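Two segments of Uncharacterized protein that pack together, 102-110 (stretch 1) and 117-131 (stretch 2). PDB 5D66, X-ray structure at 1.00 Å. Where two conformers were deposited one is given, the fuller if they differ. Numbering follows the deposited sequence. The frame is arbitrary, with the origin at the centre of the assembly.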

# COMPACT_ATOMS: atom_id res chain seq x y z
N GLY A 102 8.08 2.17 8.05
CA GLY A 102 8.92 2.91 7.17
C GLY A 102 8.88 2.48 5.73
O GLY A 102 9.76 2.84 4.97
N GLY A 103 7.82 1.79 5.35
CA GLY A 103 7.65 1.33 4.00
C GLY A 103 6.68 2.16 3.19
O GLY A 103 5.80 2.79 3.70
N THR A 104 6.90 2.22 1.88
CA THR A 104 5.90 2.71 0.98
C THR A 104 4.71 1.75 0.90
O THR A 104 4.77 0.66 1.45
CB THR A 104 6.50 2.81 -0.42
OG1 THR A 104 6.81 1.47 -0.81
CG2 THR A 104 7.70 3.69 -0.53
N ALA A 105 3.66 2.15 0.20
CA ALA A 105 2.52 1.25 -0.02
C ALA A 105 2.92 0.00 -0.82
O ALA A 105 2.27 -1.03 -0.76
CB ALA A 105 1.37 1.99 -0.70
N LEU A 106 3.95 0.14 -1.66
CA LEU A 106 4.39 -0.95 -2.50
C LEU A 106 4.96 -2.11 -1.75
O LEU A 106 4.81 -3.26 -2.17
CB LEU A 106 5.41 -0.43 -3.53
CG LEU A 106 6.05 -1.38 -4.45
CD1 LEU A 106 4.96 -2.12 -5.32
CD2 LEU A 106 7.03 -0.71 -5.36
N ILE A 107 5.68 -1.85 -0.68
CA ILE A 107 6.40 -2.92 0.04
C ILE A 107 5.39 -3.95 0.62
O ILE A 107 5.54 -5.16 0.34
CB ILE A 107 7.40 -2.39 1.05
CG1 ILE A 107 8.49 -1.59 0.31
CG2 ILE A 107 8.03 -3.59 1.79
CD1 ILE A 107 9.51 -0.98 1.20
N PRO A 108 4.35 -3.54 1.37
CA PRO A 108 3.38 -4.55 1.84
C PRO A 108 2.60 -5.19 0.73
O PRO A 108 2.22 -6.37 0.82
CB PRO A 108 2.52 -3.78 2.84
CG PRO A 108 2.67 -2.34 2.42
CD PRO A 108 4.12 -2.25 2.03
N ALA A 109 2.32 -4.47 -0.37
CA ALA A 109 1.62 -5.07 -1.50
C ALA A 109 2.46 -6.22 -2.05
O ALA A 109 1.93 -7.31 -2.35
CB ALA A 109 1.36 -4.03 -2.54
N ALA A 110 3.78 -6.02 -2.17
CA ALA A 110 4.65 -7.08 -2.63
C ALA A 110 4.72 -8.23 -1.62
O ALA A 110 4.65 -9.38 -1.97
CB ALA A 110 6.03 -6.48 -2.93
N THR A 117 -2.02 -4.84 -7.41
CA THR A 117 -1.68 -3.67 -6.59
C THR A 117 -0.21 -3.27 -6.82
O THR A 117 0.10 -2.09 -7.01
CB THR A 117 -1.94 -3.94 -5.14
OG1 THR A 117 -3.33 -4.23 -4.94
CG2 THR A 117 -1.58 -2.77 -4.27
N VAL A 118 0.70 -4.25 -6.86
CA VAL A 118 2.07 -4.00 -7.21
C VAL A 118 2.19 -3.33 -8.60
O VAL A 118 2.87 -2.32 -8.76
CB VAL A 118 2.92 -5.30 -7.12
CG1 VAL A 118 4.29 -5.11 -7.81
CG2 VAL A 118 3.06 -5.72 -5.69
N ARG A 119 1.50 -3.91 -9.57
CA ARG A 119 1.53 -3.36 -10.93
C ARG A 119 1.10 -1.87 -10.91
O ARG A 119 1.73 -1.02 -11.53
CB ARG A 119 0.65 -4.20 -11.86
CG ARG A 119 0.85 -3.90 -13.31
CD ARG A 119 -0.21 -4.60 -14.22
NE ARG A 119 -0.58 -5.99 -13.91
CZ ARG A 119 0.18 -7.07 -14.13
NH1 ARG A 119 1.32 -6.98 -14.79
NH2 ARG A 119 -0.24 -8.26 -13.75
N THR A 120 0.01 -1.60 -10.24
CA THR A 120 -0.58 -0.28 -10.14
C THR A 120 0.37 0.71 -9.49
O THR A 120 0.51 1.85 -9.96
CB THR A 120 -1.90 -0.38 -9.40
OG1 THR A 120 -2.84 -1.18 -10.18
CG2 THR A 120 -2.56 0.98 -9.14
N LEU A 121 0.97 0.32 -8.38
CA LEU A 121 1.89 1.18 -7.66
C LEU A 121 3.17 1.46 -8.41
O LEU A 121 3.69 2.56 -8.37
CB LEU A 121 2.12 0.65 -6.26
CG LEU A 121 0.88 0.73 -5.33
CD1 LEU A 121 1.18 -0.08 -4.06
CD2 LEU A 121 0.53 2.11 -4.94
N ILE A 122 3.71 0.42 -9.10
CA ILE A 122 4.84 0.64 -9.97
C ILE A 122 4.50 1.69 -11.03
O ILE A 122 5.27 2.63 -11.27
CB ILE A 122 5.31 -0.67 -10.62
CG1 ILE A 122 5.99 -1.58 -9.58
CG2 ILE A 122 6.25 -0.38 -11.77
CD1 ILE A 122 6.23 -2.99 -10.11
N ALA A 123 3.36 1.51 -11.68
CA ALA A 123 2.93 2.41 -12.75
C ALA A 123 2.76 3.84 -12.25
O ALA A 123 3.03 4.79 -13.00
CB ALA A 123 1.64 1.94 -13.40
N ALA A 124 2.28 3.99 -11.00
CA ALA A 124 2.09 5.30 -10.43
C ALA A 124 3.38 6.06 -10.11
O ALA A 124 3.37 7.28 -10.00
CB ALA A 124 1.25 5.21 -9.15
N GLY A 125 4.47 5.31 -9.92
CA GLY A 125 5.76 5.89 -9.59
C GLY A 125 6.25 5.68 -8.20
O GLY A 125 7.20 6.37 -7.80
N VAL A 126 5.67 4.79 -7.40
CA VAL A 126 6.26 4.53 -6.08
C VAL A 126 7.70 4.05 -6.30
O VAL A 126 7.95 3.19 -7.15
CB VAL A 126 5.41 3.51 -5.31
CG1 VAL A 126 6.06 3.24 -3.95
CG2 VAL A 126 3.98 4.02 -5.06
N ASN A 127 8.62 4.51 -5.46
CA ASN A 127 10.04 4.21 -5.64
C ASN A 127 10.30 2.74 -5.35
O ASN A 127 10.30 2.32 -4.16
CB ASN A 127 10.82 5.11 -4.71
CG ASN A 127 12.32 4.83 -4.69
OD1 ASN A 127 12.83 4.01 -5.44
ND2 ASN A 127 13.01 5.50 -3.80
N VAL A 128 10.61 1.96 -6.36
CA VAL A 128 10.85 0.54 -6.19
C VAL A 128 12.07 0.26 -5.31
O VAL A 128 12.20 -0.84 -4.76
CB VAL A 128 10.98 -0.19 -7.54
CG1 VAL A 128 9.66 -0.18 -8.28
CG2 VAL A 128 12.10 0.33 -8.37
N ASN A 129 13.00 1.20 -5.21
CA ASN A 129 14.22 1.01 -4.44
C ASN A 129 14.15 1.49 -2.96
O ASN A 129 15.14 1.47 -2.26
CB ASN A 129 15.42 1.65 -5.14
CG ASN A 129 15.81 0.87 -6.38
OD1 ASN A 129 15.70 -0.35 -6.44
ND2 ASN A 129 16.30 1.57 -7.39
N HIS A 130 12.96 1.88 -2.52
CA HIS A 130 12.81 2.32 -1.14
C HIS A 130 13.06 1.17 -0.16
O HIS A 130 12.62 0.05 -0.36
CB HIS A 130 11.38 2.81 -0.91
CG HIS A 130 11.11 3.43 0.40
ND1 HIS A 130 11.09 4.78 0.63
CD2 HIS A 130 10.76 2.84 1.55
CE1 HIS A 130 10.84 4.97 1.92
NE2 HIS A 130 10.71 3.81 2.51
N VAL A 131 13.78 1.48 0.90
CA VAL A 131 14.12 0.53 1.96
C VAL A 131 13.40 0.90 3.27
O VAL A 131 13.47 2.02 3.75
CB VAL A 131 15.66 0.54 2.26
CG1 VAL A 131 16.01 -0.52 3.26
CG2 VAL A 131 16.47 0.34 1.00
O HOH W 1 12.32 4.20 5.73
O HOH W 2 8.80 0.80 -2.47

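Stretch 1 runs from a glycine-rich loop into a helix that includes residues 106-110, and stretch 2 runs the other way, from the end of a helix (117-124) into an irregular segment. The two helices are close to antiparallel, with 155° between their N-to-C directions and a closest axial approach of 9.1 Å. The CA atoms come nearest at A109 and V118, 5.8 Å apart; at the other end G103 lies alongside V131 and T104 alongside H130. In stretch 2 the helix closes with a Schellman motif, in which V126 N bonds to L121 O (3.1 Å) and G125 N to I122 O (3.1 Å). The positive phi of G125 suits glycine, since a CB there would be jammed against the preceding carbonyl oxygen. A type I turn from N127 to H130 follows, closed by H130 N to N127 O (3.2 Å) and supported by N129 N to N127 OD1 (2.8 Å).

Together the stretches bury 608 Å², much of it apolar. L106 contributes the largest share. With chi1 t and chi2 p, its CD1 lies 3.9 Å from V118 CG1 and 4.1 Å from L121 CB, while its CD2 reaches V128 CG1 at 4.0 Å; V126 CG1 packs 3.8 Å from L106 CB. Farther along the stretch 1 helix, the small A109 sits where the chains are close: its CB is 3.6 Å from T117 CG2 and 4.0 Å from V118 CG2. Before the helix, A105 CB lies 4.0 Å from L121 CD1.

T104 serves both the start of the helix that follows and the interface. In the p rotamer, its OG1 accepts a weak capping bond from L106 N (3.3 Å). Its methyl group, CG2, lies over one face of the H130 ring, 3.8 Å from the ring centroid and 21° off the normal, a CH-pi contact. The backbone T104 N is buried here without a partner.

H130 supplies the one direct hydrogen bond across the contact: NE2 donates to G102 O at 2.8 Å, with an N-H...acceptor angle of 152°. The positive phi of G102 favours glycine. The acceptor lies near the ring plane, as an in-plane N-H requires, leaving the face free for T104; I107 CD1 also approaches the ring edge, 4.0 Å from H130 CD2. Two waters extend the polar links. Water 1 donates to G102 O (3.0 Å) and V131 O (3.2 Å), while water 2 donates to N127 O (2.7 Å) and hydrogen-bonds T104 OG1 (2.7 Å).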